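PDB 5X0O: LysR family transcriptional regulator, which probably binds specific DNA sequences to control transcription as the LysR-type regulator AphB, seen here as its regulatory domain treated with cumene hydroperoxide. Local coordinates for the interface of chains A and B. Residues are numbered along the deposited sequence; one frame, centred on the assembly and turned at random. Chains: chain A/B, LysR family transcriptional regulator.

Contact 1: the interface of chains A and B. Residues chain A 30, 36-38; chain B 130-132, 142, 147.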
# COMPACT_ATOMS: atom_id res chain seq x y z
N MET A 30 -9.09 17.32 6.55
CA MET A 30 -8.00 17.83 7.37
C MET A 30 -7.59 19.23 6.94
O MET A 30 -7.22 20.06 7.77
CB MET A 30 -6.81 16.89 7.31
CG MET A 30 -7.03 15.58 8.03
SD MET A 30 -5.52 14.63 8.12
CE MET A 30 -5.41 14.05 6.43
N ILE A 36 -8.36 19.40 13.98
CA ILE A 36 -8.80 18.03 14.21
C ILE A 36 -7.68 17.07 13.84
O ILE A 36 -7.02 17.22 12.80
CB ILE A 36 -10.08 17.74 13.41
CG1 ILE A 36 -11.18 18.73 13.80
CG2 ILE A 36 -10.55 16.31 13.63
CD1 ILE A 36 -12.56 18.36 13.30
N ASN A 37 -7.45 16.08 14.70
CA ASN A 37 -6.47 15.03 14.45
C ASN A 37 -7.18 13.75 14.03
O ASN A 37 -8.24 13.42 14.56
CB ASN A 37 -5.61 14.77 15.69
CG ASN A 37 -5.04 16.04 16.28
OD1 ASN A 37 -4.12 16.65 15.72
ND2 ASN A 37 -5.58 16.46 17.42
N ILE A 38 -6.57 13.04 13.09
CA ILE A 38 -7.15 11.82 12.53
C ILE A 38 -6.18 10.67 12.75
O ILE A 38 -4.98 10.81 12.51
CB ILE A 38 -7.47 12.00 11.03
CG1 ILE A 38 -8.75 12.81 10.86
CG2 ILE A 38 -7.58 10.64 10.34
CD1 ILE A 38 -9.20 12.94 9.42
N ARG B 130 -1.00 15.46 13.34
CA ARG B 130 -2.27 15.85 12.76
C ARG B 130 -2.93 14.66 12.07
O ARG B 130 -4.14 14.45 12.19
CB ARG B 130 -2.07 17.01 11.78
CG ARG B 130 -3.32 17.43 11.02
CD ARG B 130 -2.98 17.98 9.64
NE ARG B 130 -3.96 18.97 9.19
CZ ARG B 130 -3.65 20.17 8.72
NH1 ARG B 130 -2.38 20.53 8.64
NH2 ARG B 130 -4.60 21.00 8.33
N PHE B 131 -2.13 13.85 11.38
CA PHE B 131 -2.58 12.64 10.71
C PHE B 131 -1.66 11.50 11.12
O PHE B 131 -0.43 11.61 11.00
CB PHE B 131 -2.58 12.82 9.18
CG PHE B 131 -3.12 11.63 8.42
CD1 PHE B 131 -2.42 11.11 7.34
CD2 PHE B 131 -4.31 11.04 8.79
CE1 PHE B 131 -2.92 10.01 6.64
CE2 PHE B 131 -4.82 9.96 8.09
CZ PHE B 131 -4.12 9.44 7.01
N GLN B 132 -2.24 10.41 11.62
CA GLN B 132 -1.50 9.21 11.96
C GLN B 132 -2.14 8.01 11.27
O GLN B 132 -3.37 7.90 11.22
CB GLN B 132 -1.44 8.99 13.47
CG GLN B 132 -0.63 10.03 14.22
CD GLN B 132 -0.27 9.60 15.63
OE1 GLN B 132 0.42 10.33 16.34
NE2 GLN B 132 -0.74 8.43 16.03
N ALA B 142 -0.83 12.81 2.25
CA ALA B 142 -1.21 13.98 3.02
C ALA B 142 -0.08 15.00 3.07
O ALA B 142 -0.34 16.21 3.13
CB ALA B 142 -1.62 13.58 4.43
N LEU B 147 -0.13 19.25 4.32
CA LEU B 147 -0.76 19.18 5.63
C LEU B 147 0.24 19.05 6.78
O LEU B 147 -0.18 18.88 7.93
CB LEU B 147 -1.75 18.01 5.69
CG LEU B 147 -2.86 18.09 4.64
CD1 LEU B 147 -3.72 16.84 4.66
CD2 LEU B 147 -3.70 19.34 4.85

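Contact 2: the interface of chains A and B. Residues chain A 130-132, 147; chain B 27, 30, 36-38.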
# COMPACT_ATOMS: atom_id res chain seq x y z
N ARG A 130 0.83 -17.17 -11.10
CA ARG A 130 2.26 -17.03 -11.32
C ARG A 130 2.86 -16.02 -10.34
O ARG A 130 4.03 -16.12 -9.97
CB ARG A 130 2.53 -16.61 -12.76
CG ARG A 130 3.72 -15.70 -12.96
CD ARG A 130 3.79 -15.21 -14.39
NE ARG A 130 5.16 -14.99 -14.83
CZ ARG A 130 5.49 -14.71 -16.08
NH1 ARG A 130 4.55 -14.61 -17.01
NH2 ARG A 130 6.76 -14.51 -16.41
N PHE A 131 2.06 -15.05 -9.91
CA PHE A 131 2.42 -14.14 -8.82
C PHE A 131 1.20 -14.02 -7.92
O PHE A 131 0.09 -13.76 -8.39
CB PHE A 131 2.84 -12.77 -9.36
CG PHE A 131 3.25 -11.80 -8.30
CD1 PHE A 131 4.25 -12.12 -7.39
CD2 PHE A 131 2.66 -10.55 -8.21
CE1 PHE A 131 4.64 -11.22 -6.41
CE2 PHE A 131 3.05 -9.65 -7.23
CZ PHE A 131 4.03 -9.99 -6.33
N GLN A 132 1.42 -14.22 -6.62
CA GLN A 132 0.38 -14.08 -5.61
C GLN A 132 0.91 -13.22 -4.48
O GLN A 132 2.00 -13.48 -3.96
CB GLN A 132 -0.08 -15.44 -5.08
CG GLN A 132 -0.89 -16.24 -6.08
CD GLN A 132 -1.71 -17.33 -5.43
OE1 GLN A 132 -2.32 -18.15 -6.12
NE2 GLN A 132 -1.74 -17.34 -4.10
N LEU A 147 3.10 -9.47 -17.23
CA LEU A 147 3.34 -10.80 -16.69
C LEU A 147 2.09 -11.68 -16.65
O LEU A 147 2.20 -12.85 -16.29
CB LEU A 147 3.95 -10.70 -15.30
CG LEU A 147 5.36 -10.10 -15.27
CD1 LEU A 147 5.89 -9.99 -13.85
CD2 LEU A 147 6.31 -10.92 -16.14
N ASN B 27 9.66 -8.27 -10.64
CA ASN B 27 9.08 -8.31 -11.98
C ASN B 27 10.09 -8.81 -13.01
O ASN B 27 9.75 -9.61 -13.89
CB ASN B 27 8.54 -6.93 -12.37
CG ASN B 27 7.22 -6.61 -11.69
OD1 ASN B 27 6.46 -7.51 -11.36
ND2 ASN B 27 6.95 -5.32 -11.49
N MET B 30 10.56 -12.69 -12.60
CA MET B 30 9.47 -13.53 -13.10
C MET B 30 9.46 -13.56 -14.63
O MET B 30 9.19 -14.60 -15.23
CB MET B 30 8.13 -13.03 -12.57
CG MET B 30 7.86 -13.45 -11.14
SD MET B 30 6.28 -12.86 -10.53
CE MET B 30 6.72 -11.22 -9.95
N ILE B 36 8.58 -20.20 -12.81
CA ILE B 36 8.71 -20.03 -11.37
C ILE B 36 7.60 -19.10 -10.91
O ILE B 36 7.44 -17.99 -11.44
CB ILE B 36 10.09 -19.47 -10.99
CG1 ILE B 36 11.19 -20.43 -11.43
CG2 ILE B 36 10.17 -19.22 -9.50
CD1 ILE B 36 12.58 -19.99 -11.02
N ASN B 37 6.81 -19.56 -9.95
CA ASN B 37 5.77 -18.76 -9.32
C ASN B 37 6.30 -18.14 -8.04
O ASN B 37 7.17 -18.71 -7.37
CB ASN B 37 4.53 -19.61 -9.03
CG ASN B 37 3.86 -20.13 -10.29
OD1 ASN B 37 4.51 -20.37 -11.30
ND2 ASN B 37 2.54 -20.29 -10.23
N ILE B 38 5.77 -16.98 -7.69
CA ILE B 38 6.18 -16.26 -6.49
C ILE B 38 4.96 -16.04 -5.60
O ILE B 38 3.93 -15.54 -6.06
CB ILE B 38 6.85 -14.92 -6.84
CG1 ILE B 38 8.25 -15.16 -7.39
CG2 ILE B 38 6.91 -14.00 -5.63
CD1 ILE B 38 9.01 -13.88 -7.69

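Contact 1: the interface of chains A and B
B:Arg130 leaves its backbone with CG anti to the main-chain N (chi1 175°) and runs on extended to NE, which carries its guanidinium across to A:Met30. There NH2 of B:Arg130 gives a hydrogen bond of 2.8 Å to the carbonyl O of A:Met30, near the C-terminal end of helix 23-32; the donor stands above the carbonyl plane, 48° out of it. A long, multi-donor arginine suits this place, because NH1 of B:Arg130 makes a bent bond of 2.8 Å to the O of B:Leu147, which should help to orient the group, while CD2 of B:Leu147 lies over the centre of one guanidinium face. The helix end would probably favour a positive partner. The side chain of A:Met30, bent at its last torsion (chi3 -75°), crosses B:Phe131 at about a right angle: its SD meets CB of B:Phe131 at 3.6 Å and its methyl CE lies over the ring face toward the rim. CE of A:Met30 also touches CD1 of B:Leu147 at 3.7 Å; an unbranched thioether chain can bend to meet an aromatic and a branched neighbour. CG2 of A:Ile38 approaches the ring in plane, at its edge, 3.6 Å from CE2 of B:Phe131. A:Ile38 and B:Phe131 form a parallel bridge between strands 38-43 and 131-133: A:Ile38 N bonds O of B:Arg130 at 3.0 Å, and B:Gln132 N bonds O of A:Ile38 at 2.9 Å. Sheet pairing, a small apolar cluster and an arginine clamp thus join two regulatory domains, probably supporting dimer assembly.

Contact 2: the interface of chains A and B
Strand 36-43 of chain B lies beside strand 131-133 of chain A, while helix 18-32 of chain B faces the loop residues A:Arg130 and A:Leu147. A:Phe131 and B:Ile38 form a parallel bridge: B:Ile38 N donates to O of A:Arg130 at 3.0 Å, and its own carbonyl O accepts from A:Gln132 N at 2.9 Å. Both polar backbone atoms of B:Ile38 are thereby paired, and its beta-branched side chain suits the extended strand. With CG2 anti to the main-chain N, B:Ile38 turns this methyl toward A:Phe131, 3.7 Å from CE1, and its CB lies at the ring's edge, in plane. B:Met30 crosses A:Phe131 at about a right angle, its SD 3.6 Å from CB and its CE 3.7 Å from CD1 of the phenylalanine; its unbranched, bent chain can follow the aromatic contour. NH2 of A:Arg130 donates a hydrogen bond of 2.7 Å to the carbonyl O of B:Met30. That oxygen lies in the guanidinium plane, although the donor stands 61° out of the carbonyl plane. CD2 of A:Leu147 packs over the rim of one guanidinium face, and CD1 of A:Leu147 lies 3.6 Å from OD1 of B:Asn27, a van der Waals contact. The flat, compact amide of B:Asn37 packs against A:Arg130, its CG 3.6 Å from CA of the arginine. The site fastens a strand and helix of one regulatory domain to the other, probably stabilising their paired arrangement.

Contact 1 and contact 2 are twins related by the two-fold axis, with the chains exchanged, and the centres of their C-alpha atoms lie about 37 Å apart. Each chain contributes helix 23-32 (18-32 in chain B) and strand 38-43 (36-43 in chain B) to one contact, and residue 130 with strand 131-133 to the other, so both chains are gripped at two separated places in a reciprocal, head-to-tail arrangement. Such spacing should resist rocking of one domain on the other. The copies differ in detail: the arginine donor stands 48° out of the carbonyl plane in contact 1 and 61° in contact 2. The full-length regulator need not pair identically.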